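PDB 3MKC: racemase from Pseudovibrio sp. JE062, which belongs to the enolase superfamily, joining an N-terminal domain of the mandelate racemase/muconate lactonizing enzyme type to a TIM-barrel-like C-terminal domain. Local coordinates for residues Glu264-Thr268 / Arg269-Glu273; Gly293-Glu296 / Leu297-Thr301. All coordinates share one frame; numbering follows the deposited sequence.

Interaction 1: Glu264-Thr268 / Arg269-Glu273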
# COMPACT_ATOMS: atom_id res chain seq x y z
N GLU A 264 6.81 5.44 3.85
CA GLU A 264 6.55 4.63 2.66
C GLU A 264 7.26 3.28 2.69
O GLU A 264 6.67 2.26 2.35
CB GLU A 264 6.97 5.38 1.39
CG GLU A 264 7.17 4.44 0.19
CD GLU A 264 7.50 5.17 -1.10
OE1 GLU A 264 8.44 5.99 -1.10
OE2 GLU A 264 6.82 4.90 -2.11
N MSE A 265 8.53 3.27 3.09
CA MSE A 265 9.31 2.03 3.10
C MSE A 265 9.46 1.34 4.45
O MSE A 265 10.15 0.32 4.57
CB MSE A 265 10.71 2.29 2.53
CG MSE A 265 10.72 2.95 1.15
SE MSE A 265 12.49 3.10 0.41
CE MSE A 265 12.98 4.80 1.11
N SER A 266 8.80 1.89 5.46
CA SER A 266 8.87 1.35 6.82
C SER A 266 8.13 0.04 7.04
O SER A 266 7.39 -0.42 6.17
CB SER A 266 8.29 2.37 7.79
OG SER A 266 6.89 2.47 7.57
N THR A 267 8.36 -0.57 8.20
CA THR A 267 7.67 -1.80 8.59
C THR A 267 7.38 -1.74 10.09
O THR A 267 8.19 -1.21 10.87
CB THR A 267 8.47 -3.09 8.28
OG1 THR A 267 9.61 -3.17 9.15
CG2 THR A 267 8.92 -3.11 6.82
N THR A 268 6.22 -2.27 10.46
CA THR A 268 5.69 -2.34 11.82
C THR A 268 5.18 -1.03 12.38
O THR A 268 5.52 0.05 11.89
CB THR A 268 6.70 -2.90 12.84
OG1 THR A 268 7.67 -1.90 13.16
CG2 THR A 268 7.39 -4.15 12.29
N ARG A 269 4.36 -1.15 13.41
CA ARG A 269 3.78 0.01 14.06
C ARG A 269 4.85 0.70 14.88
O ARG A 269 4.67 1.84 15.31
CB ARG A 269 2.63 -0.43 14.97
CG ARG A 269 3.01 -1.50 15.99
CD ARG A 269 1.78 -2.01 16.71
NE ARG A 269 2.09 -2.93 17.81
CZ ARG A 269 2.57 -4.16 17.64
NH1 ARG A 269 2.79 -4.63 16.42
NH2 ARG A 269 2.82 -4.92 18.70
N PHE A 270 5.96 0.01 15.11
CA PHE A 270 7.04 0.60 15.90
C PHE A 270 7.75 1.70 15.13
O PHE A 270 8.11 2.74 15.68
CB PHE A 270 8.02 -0.51 16.31
CG PHE A 270 7.36 -1.64 17.04
CD1 PHE A 270 6.66 -1.39 18.22
CD2 PHE A 270 7.39 -2.93 16.54
CE1 PHE A 270 5.99 -2.42 18.88
CE2 PHE A 270 6.73 -3.96 17.19
CZ PHE A 270 6.03 -3.71 18.36
N GLU A 271 7.98 1.46 13.84
CA GLU A 271 8.62 2.48 13.02
C GLU A 271 7.59 3.57 12.78
O GLU A 271 7.93 4.74 12.79
CB GLU A 271 9.09 1.90 11.68
CG GLU A 271 10.30 0.98 11.84
CD GLU A 271 10.98 0.62 10.54
OE1 GLU A 271 10.55 1.10 9.46
OE2 GLU A 271 11.96 -0.15 10.59
N ALA A 272 6.34 3.17 12.57
CA ALA A 272 5.29 4.16 12.34
C ALA A 272 5.17 5.13 13.52
O ALA A 272 5.02 6.33 13.34
CB ALA A 272 3.95 3.47 12.09
N GLU A 273 5.24 4.60 14.74
CA GLU A 273 5.12 5.45 15.92
C GLU A 273 6.24 6.49 15.93
O GLU A 273 6.01 7.64 16.29
CB GLU A 273 5.17 4.60 17.20
CG GLU A 273 5.04 5.40 18.49
CD GLU A 273 6.36 6.03 18.93
OE1 GLU A 273 7.39 5.33 18.88
OE2 GLU A 273 6.36 7.21 19.33
O HOH W 1 11.89 -1.87 8.42
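The turn that leads from strand 261-262 into helix 268-277 is held by E271, whose side chain doubles back from the first turn of the helix onto S266 and T267. Its CG lies beside the backbone N (chi1 -72°) and the chain beyond is extended, which carries the carboxylate back to the loop. There OE1 of E271 accepts a hydrogen bond from the backbone N of T267 at 3.0 Å. The N-H approaches from well above the carboxylate plane, 67° out of it, while CB of S266 sits 3.1 Å from the same OE1. T267 and E271 run side by side, and a water joins their ends, 2.7 Å from T267 OG1 and donating to E271 OE2 at 2.8 Å. Such a loop, between a strand and the following helix, is a standard connection of the enolase-type barrel domain; here T267 also packs on M104 and F105 of helix 102-122. T268 turns OG1 over the start of the helix, where it accepts weak hydrogen bonds from the backbone N atoms of F270, at 3.2 Å, and E271. The same OG1 meets CD2 of the F270 ring obliquely, 3.5 Å away. On one face of that ring, CG of R269 stands over the centre, and the R269 chain runs on to a salt bridge with E296. Along the backbone, A272 N donates to T268 O over 3.3 Å.

Interaction 2: Gly293-Glu296 / Leu297-Thr301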
# COMPACT_ATOMS: atom_id res chain seq x y z
N GLY A 293 0.84 -6.10 6.96
CA GLY A 293 -0.51 -6.38 6.48
C GLY A 293 -1.63 -5.51 7.03
O GLY A 293 -1.37 -4.47 7.65
N LEU A 294 -2.87 -5.94 6.81
CA LEU A 294 -4.04 -5.20 7.28
C LEU A 294 -4.08 -5.15 8.81
O LEU A 294 -4.51 -4.15 9.39
CB LEU A 294 -5.33 -5.83 6.71
CG LEU A 294 -5.51 -5.65 5.19
CD1 LEU A 294 -6.59 -6.58 4.65
CD2 LEU A 294 -5.87 -4.22 4.89
N THR A 295 -3.63 -6.21 9.46
CA THR A 295 -3.66 -6.22 10.92
C THR A 295 -2.77 -5.11 11.49
O THR A 295 -3.18 -4.38 12.39
CB THR A 295 -3.20 -7.57 11.48
OG1 THR A 295 -4.09 -8.59 11.03
CG2 THR A 295 -3.22 -7.55 13.00
N GLU A 296 -1.57 -4.98 10.96
CA GLU A 296 -0.68 -3.94 11.47
C GLU A 296 -1.17 -2.57 11.02
O GLU A 296 -1.05 -1.58 11.74
CB GLU A 296 0.76 -4.18 10.99
CG GLU A 296 1.79 -3.31 11.73
CD GLU A 296 2.01 -3.74 13.18
OE1 GLU A 296 1.08 -4.30 13.79
OE2 GLU A 296 3.11 -3.49 13.71
N LEU A 297 -1.75 -2.50 9.82
CA LEU A 297 -2.26 -1.22 9.33
C LEU A 297 -3.41 -0.73 10.21
O LEU A 297 -3.62 0.48 10.35
CB LEU A 297 -2.71 -1.35 7.87
CG LEU A 297 -1.58 -1.19 6.85
CD1 LEU A 297 -2.09 -1.48 5.45
CD2 LEU A 297 -1.01 0.23 6.91
N ARG A 298 -4.16 -1.66 10.79
CA ARG A 298 -5.25 -1.27 11.68
C ARG A 298 -4.67 -0.66 12.96
O ARG A 298 -5.15 0.36 13.43
CB ARG A 298 -6.12 -2.47 12.04
CG ARG A 298 -7.31 -2.09 12.89
CD ARG A 298 -8.12 -3.31 13.30
NE ARG A 298 -9.42 -2.91 13.83
CZ ARG A 298 -10.37 -3.76 14.22
NH1 ARG A 298 -10.17 -5.07 14.15
NH2 ARG A 298 -11.52 -3.29 14.68
N ARG A 299 -3.65 -1.30 13.52
CA ARG A 299 -3.05 -0.76 14.74
C ARG A 299 -2.41 0.59 14.45
O ARG A 299 -2.53 1.53 15.22
CB ARG A 299 -2.00 -1.71 15.31
CG ARG A 299 -2.63 -2.87 16.07
CD ARG A 299 -1.59 -3.70 16.79
NE ARG A 299 -0.81 -4.53 15.89
CZ ARG A 299 -0.93 -5.86 15.82
NH1 ARG A 299 -1.79 -6.50 16.59
NH2 ARG A 299 -0.16 -6.55 14.98
N ILE A 300 -1.74 0.66 13.31
CA ILE A 300 -1.07 1.88 12.89
C ILE A 300 -2.06 3.02 12.69
O ILE A 300 -1.81 4.15 13.09
CB ILE A 300 -0.31 1.64 11.58
CG1 ILE A 300 0.87 0.71 11.84
CG2 ILE A 300 0.12 2.97 10.97
CD1 ILE A 300 1.60 0.28 10.58
N THR A 301 -3.20 2.72 12.07
CA THR A 301 -4.18 3.76 11.80
C THR A 301 -4.90 4.27 13.05
O THR A 301 -5.16 5.46 13.17
CB THR A 301 -5.21 3.29 10.77
OG1 THR A 301 -4.53 2.87 9.58
CG2 THR A 301 -6.16 4.43 10.40
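An intrahelical salt bridge, three residues apart, links E296 and R299 in the first turns of helix 293-306, within the barrel domain. R299 grips side-on: NE and NH2 both reach OE1 of E296 at 2.8 Å. They approach from opposite faces of the carboxylate plane, yet OE1 lies almost in the guanidinium plane, and the two flat groups stand 84° apart. Both chains are bent to meet: E296 has CG anti to its backbone N and turns at chi2 (71°), and the R299 chain folds at chi3. T295 runs alongside R299 and lays CG2 over one guanidinium face, 3.8 Å from NH2, while its OG1 bonds to D111 and Y115. I300 crosses E296 at about a right angle, CD1 to CG 3.8 Å. In the backbone, I300 N donates to E296 O at 2.8 Å. At the next carbonyl, L297 O takes both the backbone N of T301 and, at 2.7 Å, its OG1, which is also bonded to Y328. The helix connects strands 283-284 and 310-311 in a beta-alpha-beta unit, with L294 and L297 turned to helix 319-331, I300 to helix 268-277, and R299 in a cation-pi contact with W87 of helix 83-93.

Interactions 1 and 2 follow one another along the chain, on the successive barrel helices 268-277 and 293-306, with strand 283-284 between them, and their centres lie 10 Å apart. They meet directly through a salt bridge from R269 NH1 to E296 OE2, 3.0 Å long. The E296 carboxylate is thus shared, OE1 with R299 of its own helix and OE2 with R269 of the other, which probably helps to keep its charge negative. Alongside, CA of R269 packs against CG1 of I300 at 3.7 Å. W87 of helix 83-93 touches side chains of both interactions, R269 in 264-273 and T295, E296 and R299 in 293-301, so the paired barrel helices share that neighbour.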